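Local structure of ABC transporter periplasmic peptide-binding protein (Pseudoalteromonas, 4QFL) at residues V184-E189 / N201-Y206; M323-Y328 / A393-S398. The protein binds dipeptides in the periplasm, here captured with Ala-Phe, and probably delivers them to an ABC transporter for uptake into the cell. All coordinates share one frame; numbering follows the deposited sequence.

Contact 1 (V184-E189 / N201-Y206)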
ATOM      1  N   VAL A 184      -8.834   8.272   5.760  1.00 16.27           N
ATOM      2  CA  VAL A 184      -9.066   9.711   5.658  1.00 16.05           C
ATOM      3  C   VAL A 184     -10.462  10.041   6.115  1.00 15.86           C
ATOM      4  O   VAL A 184     -11.321   9.163   6.181  1.00 17.27           O
ATOM      5  CB  VAL A 184      -8.896  10.230   4.238  1.00 15.00           C
ATOM      6  CG1 VAL A 184      -7.496   9.908   3.717  1.00 16.70           C
ATOM      7  CG2 VAL A 184      -9.968   9.662   3.328  1.00 15.24           C
ATOM      8  N   VAL A 185     -10.683  11.312   6.422  1.00 15.58           N
ATOM      9  CA  VAL A 185     -12.004  11.803   6.808  1.00 17.68           C
ATOM     10  C   VAL A 185     -12.796  12.382   5.630  1.00 17.66           C
ATOM     11  O   VAL A 185     -12.306  13.264   4.916  1.00 18.63           O
ATOM     12  CB  VAL A 185     -11.887  12.884   7.891  1.00 16.64           C
ATOM     13  CG1 VAL A 185     -13.257  13.458   8.210  1.00 18.36           C
ATOM     14  CG2 VAL A 185     -11.245  12.300   9.133  1.00 18.67           C
ATOM     15  N   LEU A 186     -14.021  11.893   5.447  1.00 17.01           N
ATOM     16  CA  LEU A 186     -14.876  12.331   4.346  1.00 17.77           C
ATOM     17  C   LEU A 186     -15.961  13.305   4.800  1.00 17.29           C
ATOM     18  O   LEU A 186     -16.169  13.496   5.993  1.00 18.28           O
ATOM     19  CB  LEU A 186     -15.535  11.124   3.670  1.00 20.18           C
ATOM     20  CG  LEU A 186     -14.587  10.021   3.204  1.00 20.14           C
ATOM     21  CD1 LEU A 186     -15.371   8.865   2.593  1.00 21.08           C
ATOM     22  CD2 LEU A 186     -13.636  10.598   2.205  1.00 18.71           C
ATOM     23  N   SER A 187     -16.647  13.909   3.831  1.00 17.71           N
ATOM     24  CA  SER A 187     -17.725  14.864   4.097  1.00 19.45           C
ATOM     25  C   SER A 187     -19.112  14.228   4.160  1.00 20.00           C
ATOM     26  O   SER A 187     -19.624  13.739   3.149  1.00 20.19           O
ATOM     27  CB  SER A 187     -17.767  15.949   3.023  1.00 18.41           C
ATOM     28  OG  SER A 187     -18.949  16.723   3.168  1.00 18.77           O
ATOM     29  N   LYS A 188     -19.728  14.262   5.337  1.00 22.41           N
ATOM     30  CA  LYS A 188     -21.094  13.785   5.474  1.00 19.93           C
ATOM     31  C   LYS A 188     -22.071  14.697   4.749  1.00 21.58           C
ATOM     32  O   LYS A 188     -23.009  14.225   4.100  1.00 22.71           O
ATOM     33  CB  LYS A 188     -21.504  13.641   6.934  1.00 19.36           C
ATOM     34  CG  LYS A 188     -22.857  12.963   7.064  1.00 21.67           C
ATOM     35  CD  LYS A 188     -23.311  12.800   8.494  1.00 21.46           C
ATOM     36  CE  LYS A 188     -24.645  12.072   8.526  1.00 26.04           C
ATOM     37  NZ  LYS A 188     -25.167  11.884   9.906  1.00 28.97           N
ATOM     38  N   GLU A 189     -21.863  16.004   4.852  1.00 21.09           N
ATOM     39  CA  GLU A 189     -22.772  16.923   4.178  1.00 21.88           C
ATOM     40  C   GLU A 189     -22.789  16.678   2.674  1.00 21.82           C
ATOM     41  O   GLU A 189     -23.848  16.623   2.061  1.00 22.93           O
ATOM     42  CB  GLU A 189     -22.446  18.383   4.484  1.00 23.74           C
ATOM     43  CG  GLU A 189     -23.421  19.339   3.809  1.00 24.37           C
ATOM     44  CD  GLU A 189     -23.173  20.789   4.165  1.00 26.35           C
ATOM     45  OE1 GLU A 189     -22.071  21.088   4.668  1.00 24.87           O
ATOM     46  OE2 GLU A 189     -24.081  21.625   3.941  1.00 27.61           O
ATOM     47  N   ASN A 201     -23.199   7.801  -6.682  1.00 23.15           N
ATOM     48  CA  ASN A 201     -22.136   7.309  -7.549  1.00 22.70           C
ATOM     49  C   ASN A 201     -21.070   8.354  -7.794  1.00 23.42           C
ATOM     50  O   ASN A 201     -20.012   8.056  -8.341  1.00 25.99           O
ATOM     51  CB  ASN A 201     -22.706   6.878  -8.896  1.00 24.56           C
ATOM     52  CG  ASN A 201     -23.186   8.063  -9.735  1.00 28.18           C
ATOM     53  OD1 ASN A 201     -23.862   8.971  -9.241  1.00 31.07           O
ATOM     54  ND2 ASN A 201     -22.823   8.065 -11.004  1.00 32.32           N
ATOM     55  N   LEU A 202     -21.362   9.589  -7.405  1.00 24.69           N
ATOM     56  CA  LEU A 202     -20.460  10.702  -7.653  1.00 23.76           C
ATOM     57  C   LEU A 202     -19.537  10.933  -6.485  1.00 21.66           C
ATOM     58  O   LEU A 202     -18.511  11.583  -6.629  1.00 22.56           O
ATOM     59  CB  LEU A 202     -21.256  11.977  -7.888  1.00 21.55           C
ATOM     60  CG  LEU A 202     -21.650  12.273  -9.325  1.00 28.06           C
ATOM     61  CD1 LEU A 202     -21.900  10.997 -10.118  1.00 25.76           C
ATOM     62  CD2 LEU A 202     -22.857  13.187  -9.335  1.00 26.71           C
ATOM     63  N   PHE A 203     -19.913  10.404  -5.326  1.00 20.45           N
ATOM     64  CA  PHE A 203     -19.210  10.701  -4.090  1.00 21.14           C
ATOM     65  C   PHE A 203     -17.725  10.372  -4.169  1.00 20.67           C
ATOM     66  O   PHE A 203     -16.883  11.178  -3.783  1.00 20.56           O
ATOM     67  CB  PHE A 203     -19.868   9.993  -2.901  1.00 21.28           C
ATOM     68  CG  PHE A 203     -19.401  10.500  -1.571  1.00 21.29           C
ATOM     69  CD1 PHE A 203     -19.703  11.779  -1.163  1.00 20.51           C
ATOM     70  CD2 PHE A 203     -18.660   9.697  -0.731  1.00 24.44           C
ATOM     71  CE1 PHE A 203     -19.264  12.251   0.053  1.00 21.60           C
ATOM     72  CE2 PHE A 203     -18.222  10.172   0.491  1.00 21.55           C
ATOM     73  CZ  PHE A 203     -18.529  11.447   0.877  1.00 21.06           C
ATOM     74  N   ASP A 204     -17.403   9.196  -4.694  1.00 21.53           N
ATOM     75  CA  ASP A 204     -16.014   8.743  -4.739  1.00 21.26           C
ATOM     76  C   ASP A 204     -15.206   9.290  -5.937  1.00 21.51           C
ATOM     77  O   ASP A 204     -13.983   9.148  -5.983  1.00 20.44           O
ATOM     78  CB  ASP A 204     -15.970   7.208  -4.711  1.00 21.23           C
ATOM     79  CG  ASP A 204     -16.469   6.634  -3.395  1.00 22.66           C
ATOM     80  OD1 ASP A 204     -16.288   7.298  -2.363  1.00 20.68           O
ATOM     81  OD2 ASP A 204     -17.046   5.526  -3.387  1.00 25.73           O
ATOM     82  N   GLN A 205     -15.888   9.908  -6.898  1.00 19.95           N
ATOM     83  CA  GLN A 205     -15.235  10.361  -8.125  1.00 20.47           C
ATOM     84  C   GLN A 205     -14.925  11.844  -8.094  1.00 22.56           C
ATOM     85  O   GLN A 205     -13.932  12.302  -8.658  1.00 22.88           O
ATOM     86  CB  GLN A 205     -16.131  10.109  -9.326  1.00 26.19           C
ATOM     87  CG  GLN A 205     -16.514   8.680  -9.541  1.00 27.94           C
ATOM     88  CD  GLN A 205     -17.297   8.520 -10.814  1.00 34.00           C
ATOM     89  OE1 GLN A 205     -16.725   8.517 -11.903  1.00 39.97           O
ATOM     90  NE2 GLN A 205     -18.621   8.408 -10.693  1.00 29.45           N
ATOM     91  N   TYR A 206     -15.815  12.596  -7.466  1.00 22.04           N
ATOM     92  CA  TYR A 206     -15.646  14.030  -7.307  1.00 23.00           C
ATOM     93  C   TYR A 206     -15.570  14.303  -5.827  1.00 18.92           C
ATOM     94  O   TYR A 206     -16.579  14.506  -5.165  1.00 19.87           O
ATOM     95  CB  TYR A 206     -16.802  14.776  -7.949  1.00 23.31           C
ATOM     96  CG  TYR A 206     -16.862  14.534  -9.419  1.00 21.73           C
ATOM     97  CD1 TYR A 206     -17.559  13.453  -9.925  1.00 25.24           C
ATOM     98  CD2 TYR A 206     -16.200  15.367 -10.305  1.00 23.34           C
ATOM     99  CE1 TYR A 206     -17.620  13.213 -11.287  1.00 25.72           C
ATOM    100  CE2 TYR A 206     -16.251  15.140 -11.668  1.00 28.49           C
ATOM    101  CZ  TYR A 206     -16.969  14.058 -12.154  1.00 26.66           C
ATOM    102  OH  TYR A 206     -17.037  13.808 -13.504  1.00 27.74           O
TER

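Contact 2 (M323-Y328 / A393-S398)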
ATOM      1  N   MET A 323      19.727  -9.534  -7.319  1.00 24.47           N
ATOM      2  CA  MET A 323      20.191  -8.407  -6.500  1.00 23.74           C
ATOM      3  C   MET A 323      21.021  -7.411  -7.299  1.00 24.28           C
ATOM      4  O   MET A 323      21.092  -6.231  -6.963  1.00 23.36           O
ATOM      5  CB  MET A 323      20.972  -8.897  -5.282  1.00 23.01           C
ATOM      6  CG  MET A 323      20.130  -9.726  -4.308  1.00 27.01           C
ATOM      7  SD  MET A 323      18.482  -9.037  -3.970  1.00 23.55           S
ATOM      8  CE  MET A 323      18.855  -7.593  -2.991  1.00 22.13           C
ATOM      9  N   GLN A 324      21.644  -7.890  -8.365  1.00 27.74           N
ATOM     10  CA  GLN A 324      22.444  -7.022  -9.211  1.00 25.27           C
ATOM     11  C   GLN A 324      21.705  -6.611 -10.468  1.00 22.93           C
ATOM     12  O   GLN A 324      21.591  -5.430 -10.756  1.00 24.64           O
ATOM     13  CB  GLN A 324      23.792  -7.670  -9.558  1.00 32.33           C
ATOM     14  CG  GLN A 324      24.870  -7.457  -8.489  1.00 33.48           C
ATOM     15  CD  GLN A 324      24.386  -7.824  -7.086  1.00 34.43           C
ATOM     16  OE1 GLN A 324      24.090  -6.943  -6.271  1.00 31.87           O
ATOM     17  NE2 GLN A 324      24.305  -9.130  -6.799  1.00 31.65           N
ATOM     18  N   ALA A 325      21.205  -7.581 -11.221  1.00 24.12           N
ATOM     19  CA  ALA A 325      20.547  -7.274 -12.480  1.00 22.79           C
ATOM     20  C   ALA A 325      19.295  -6.434 -12.300  1.00 20.85           C
ATOM     21  O   ALA A 325      19.025  -5.560 -13.102  1.00 19.27           O
ATOM     22  CB  ALA A 325      20.220  -8.553 -13.238  1.00 26.54           C
ATOM     23  N   VAL A 326      18.523  -6.719 -11.250  1.00 22.92           N
ATOM     24  CA  VAL A 326      17.266  -6.016 -11.009  1.00 21.34           C
ATOM     25  C   VAL A 326      17.440  -4.863 -10.043  1.00 20.10           C
ATOM     26  O   VAL A 326      17.090  -3.737 -10.364  1.00 21.89           O
ATOM     27  CB  VAL A 326      16.154  -6.950 -10.470  1.00 19.62           C
ATOM     28  CG1 VAL A 326      14.874  -6.165 -10.211  1.00 17.54           C
ATOM     29  CG2 VAL A 326      15.879  -8.068 -11.463  1.00 21.50           C
ATOM     30  N   TYR A 327      17.975  -5.146  -8.859  1.00 20.20           N
ATOM     31  CA  TYR A 327      18.036  -4.135  -7.807  1.00 20.24           C
ATOM     32  C   TYR A 327      19.255  -3.250  -7.909  1.00 23.96           C
ATOM     33  O   TYR A 327      19.415  -2.319  -7.114  1.00 23.18           O
ATOM     34  CB  TYR A 327      17.946  -4.769  -6.422  1.00 19.17           C
ATOM     35  CG  TYR A 327      16.588  -5.370  -6.156  1.00 18.43           C
ATOM     36  CD1 TYR A 327      16.276  -6.642  -6.602  1.00 18.57           C
ATOM     37  CD2 TYR A 327      15.611  -4.655  -5.477  1.00 16.36           C
ATOM     38  CE1 TYR A 327      15.026  -7.198  -6.369  1.00 17.16           C
ATOM     39  CE2 TYR A 327      14.366  -5.200  -5.236  1.00 17.16           C
ATOM     40  CZ  TYR A 327      14.081  -6.473  -5.691  1.00 16.83           C
ATOM     41  OH  TYR A 327      12.847  -7.018  -5.468  1.00 15.44           O
ATOM     42  N   TYR A 328      20.108  -3.537  -8.889  1.00 22.75           N
ATOM     43  CA  TYR A 328      21.281  -2.709  -9.150  1.00 20.91           C
ATOM     44  C   TYR A 328      22.152  -2.531  -7.910  1.00 22.71           C
ATOM     45  O   TYR A 328      22.817  -1.509  -7.755  1.00 25.93           O
ATOM     46  CB  TYR A 328      20.857  -1.342  -9.702  1.00 20.69           C
ATOM     47  CG  TYR A 328      20.617  -1.332 -11.190  1.00 23.25           C
ATOM     48  CD1 TYR A 328      19.618  -2.108 -11.768  1.00 20.21           C
ATOM     49  CD2 TYR A 328      21.390  -0.548 -12.023  1.00 24.35           C
ATOM     50  CE1 TYR A 328      19.410  -2.100 -13.133  1.00 22.99           C
ATOM     51  CE2 TYR A 328      21.185  -0.536 -13.392  1.00 26.03           C
ATOM     52  CZ  TYR A 328      20.197  -1.313 -13.943  1.00 25.34           C
ATOM     53  OH  TYR A 328      20.008  -1.285 -15.306  1.00 26.68           O
ATOM     54  N   ALA A 393      11.359 -11.507 -13.869  1.00 17.64           N
ATOM     55  CA  ALA A 393      10.644 -12.679 -14.363  1.00 18.63           C
ATOM     56  C   ALA A 393      11.420 -13.374 -15.485  1.00 21.95           C
ATOM     57  O   ALA A 393      11.400 -14.601 -15.604  1.00 21.34           O
ATOM     58  CB  ALA A 393       9.233 -12.298 -14.828  1.00 19.77           C
ATOM     59  N   GLU A 394      12.108 -12.585 -16.302  1.00 20.86           N
ATOM     60  CA  GLU A 394      12.947 -13.142 -17.350  1.00 22.83           C
ATOM     61  C   GLU A 394      14.164 -13.874 -16.770  1.00 24.01           C
ATOM     62  O   GLU A 394      14.556 -14.928 -17.268  1.00 26.44           O
ATOM     63  CB  GLU A 394      13.374 -12.056 -18.340  1.00 24.80           C
ATOM     64  CG  GLU A 394      12.207 -11.488 -19.143  1.00 26.33           C
ATOM     65  CD  GLU A 394      12.545 -10.184 -19.858  1.00 25.83           C
ATOM     66  OE1 GLU A 394      13.656  -9.641 -19.669  1.00 24.74           O
ATOM     67  OE2 GLU A 394      11.683  -9.700 -20.614  1.00 29.48           O
ATOM     68  N   LEU A 395      14.758 -13.328 -15.718  1.00 21.75           N
ATOM     69  CA  LEU A 395      15.869 -14.015 -15.084  1.00 22.76           C
ATOM     70  C   LEU A 395      15.409 -15.349 -14.504  1.00 26.21           C
ATOM     71  O   LEU A 395      16.093 -16.367 -14.632  1.00 25.79           O
ATOM     72  CB  LEU A 395      16.512 -13.142 -14.010  1.00 21.82           C
ATOM     73  CG  LEU A 395      17.379 -12.002 -14.558  1.00 23.15           C
ATOM     74  CD1 LEU A 395      17.458 -10.850 -13.575  1.00 22.50           C
ATOM     75  CD2 LEU A 395      18.779 -12.493 -14.938  1.00 23.82           C
ATOM     76  N   MET A 396      14.240 -15.347 -13.873  1.00 23.31           N
ATOM     77  CA  MET A 396      13.705 -16.569 -13.271  1.00 27.14           C
ATOM     78  C   MET A 396      13.307 -17.591 -14.334  1.00 24.09           C
ATOM     79  O   MET A 396      13.463 -18.795 -14.139  1.00 23.46           O
ATOM     80  CB  MET A 396      12.520 -16.244 -12.367  1.00 25.85           C
ATOM     81  CG  MET A 396      12.890 -15.419 -11.152  1.00 24.23           C
ATOM     82  SD  MET A 396      11.413 -14.781 -10.351  1.00 25.86           S
ATOM     83  CE  MET A 396      11.742 -15.244  -8.656  1.00 26.39           C
ATOM     84  N   GLN A 397      12.803 -17.093 -15.456  1.00 23.81           N
ATOM     85  CA  GLN A 397      12.472 -17.909 -16.616  1.00 24.59           C
ATOM     86  C   GLN A 397      13.696 -18.718 -17.070  1.00 27.70           C
ATOM     87  O   GLN A 397      13.618 -19.932 -17.252  1.00 28.39           O
ATOM     88  CB  GLN A 397      11.956 -17.003 -17.734  1.00 24.39           C
ATOM     89  CG  GLN A 397      11.707 -17.669 -19.073  1.00 24.84           C
ATOM     90  CD  GLN A 397      11.047 -16.723 -20.069  1.00 26.89           C
ATOM     91  OE1 GLN A 397      11.655 -15.754 -20.538  1.00 28.30           O
ATOM     92  NE2 GLN A 397       9.790 -16.999 -20.393  1.00 25.76           N
ATOM     93  N   SER A 398      14.828 -18.044 -17.231  1.00 25.21           N
ATOM     94  CA  SER A 398      16.082 -18.723 -17.522  1.00 27.14           C
ATOM     95  C   SER A 398      16.476 -19.726 -16.432  1.00 29.72           C
ATOM     96  O   SER A 398      16.847 -20.863 -16.730  1.00 32.62           O
ATOM     97  CB  SER A 398      17.204 -17.702 -17.711  1.00 29.10           C
ATOM     98  OG  SER A 398      18.477 -18.306 -17.509  1.00 35.01           O
TER

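Contact 1 (V184-E189 / N201-Y206)
At the start of helix 188-196, N-cap Ser187 and Leu186, the loop residue just before it, meet the ring of Phe203, which the loop after the same helix brings back to that start. No hydrogen bond links 184-189 to 201-206; the contact is made by one ring edge. Phe203 CZ lies 3.4 Å from Ser187 O and CE1 lies 3.5 Å from it, with the oxygen near the ring plane, so the carbonyl looks at the slightly positive C-H rim rather than at the pi cloud. Farther round the rim, Leu186 CD1 touches Phe203 CE2 at 3.8 Å, and Leu186 CB stands 4.1 Å from CZ. Phe203 reaches across because its CG is set anti to its own backbone N (chi1 -166°), carrying the ring out from the turn. That turn is tied by Leu202 O, which accepts from Gln205 N (3.1 Å) and Tyr206 N (3.0 Å). With an alanine here the ring is lost, and the likely result would be a gap beside Ser187 O, with Leu186 CD1 deprived of its apolar neighbour in the loop. The Ser187 side chain turns to its own helix, where OG caps Tyr190 N. Next to Phe203, Asp204 pairs with Arg124 of helix 115-126 and bonds to Asn43. The Phe203 ring itself also meets the rings of Tyr132 and Tyr190, rests on Ala191 and Leu194 of helix 188-196, and touches Arg124, so it is in contact with both helices 188-196 and 115-126.

Contact 2 (M323-Y328 / A393-S398)
Leu395 CD1 makes both apolar contacts across this junction, touching Ala325 CB at 3.6 Å and Val326 CG2 at 3.8 Å. Seen from that methyl, the two partners lie about 80° apart, so CD1 settles over the groove between neighbouring side chains instead of meeting either one alone. The Val326 and Leu395 side chains run alongside each other, pointing contrary ways. The Val326 chi1 of 179° sets CG1 anti to the backbone N and leaves CG2, beside that N, as the branch that takes the contact. On the other side, Leu395 holds CG beside its own backbone N (chi1 -75°), and the chain extends from there to the tip. The backbones stay well apart, Ala325 CA and Leu395 CA being 8.6 Å from each other.

Helix 389-401 is the crossover of a beta-alpha-beta unit, joining the parallel neighbours 373-378 and 406-410 as in the alpha/beta lobes of periplasmic binding proteins. Ala393 and Met396 pack on Ile376 of the first strand, Ala393 also on Ile409 of the second, while Leu395 faces Ala325 and Val326.

Hydrogen bonds act within each segment and none spans the contact. In 393-398 they are helical, with Gln397 N 2.9 Å from Ala393 O and Ser398 N 3.1 Å from Glu394 O. In 323-328 a weak bond of 3.0 Å runs from Tyr328 N to Gln324 O, just where Tyr328 leaves helical geometry with positive phi. Beyond the segments, Tyr327 OH bonds to the carbonyl oxygen of Tyr385, a residue of the pocket that holds the phenylalanine of the bound dipeptide, and Gln397 NE2 bonds to Val407 O.

How the contacts relate
Contact 1 comes first along the chain and closes before contact 2 opens, so the two follow in series. Their centres are 42 Å apart on opposite sides of the chain's centre, and their nearest atoms are about 28 Å apart. All four segments belong to the family 5 solute-binding region of the chain, yet they share no helix or strand. Contact 1 is local, closing the loop that follows helix 188-196 back onto the residues just ahead of that helix; contact 2 brings together segments with 64 residues between them. The second also lies beside the parallel strands 373-378 and 406-410, whereas the first sits among helices 188-196 and 115-126, consistent with places in different parts of a multi-domain binding protein.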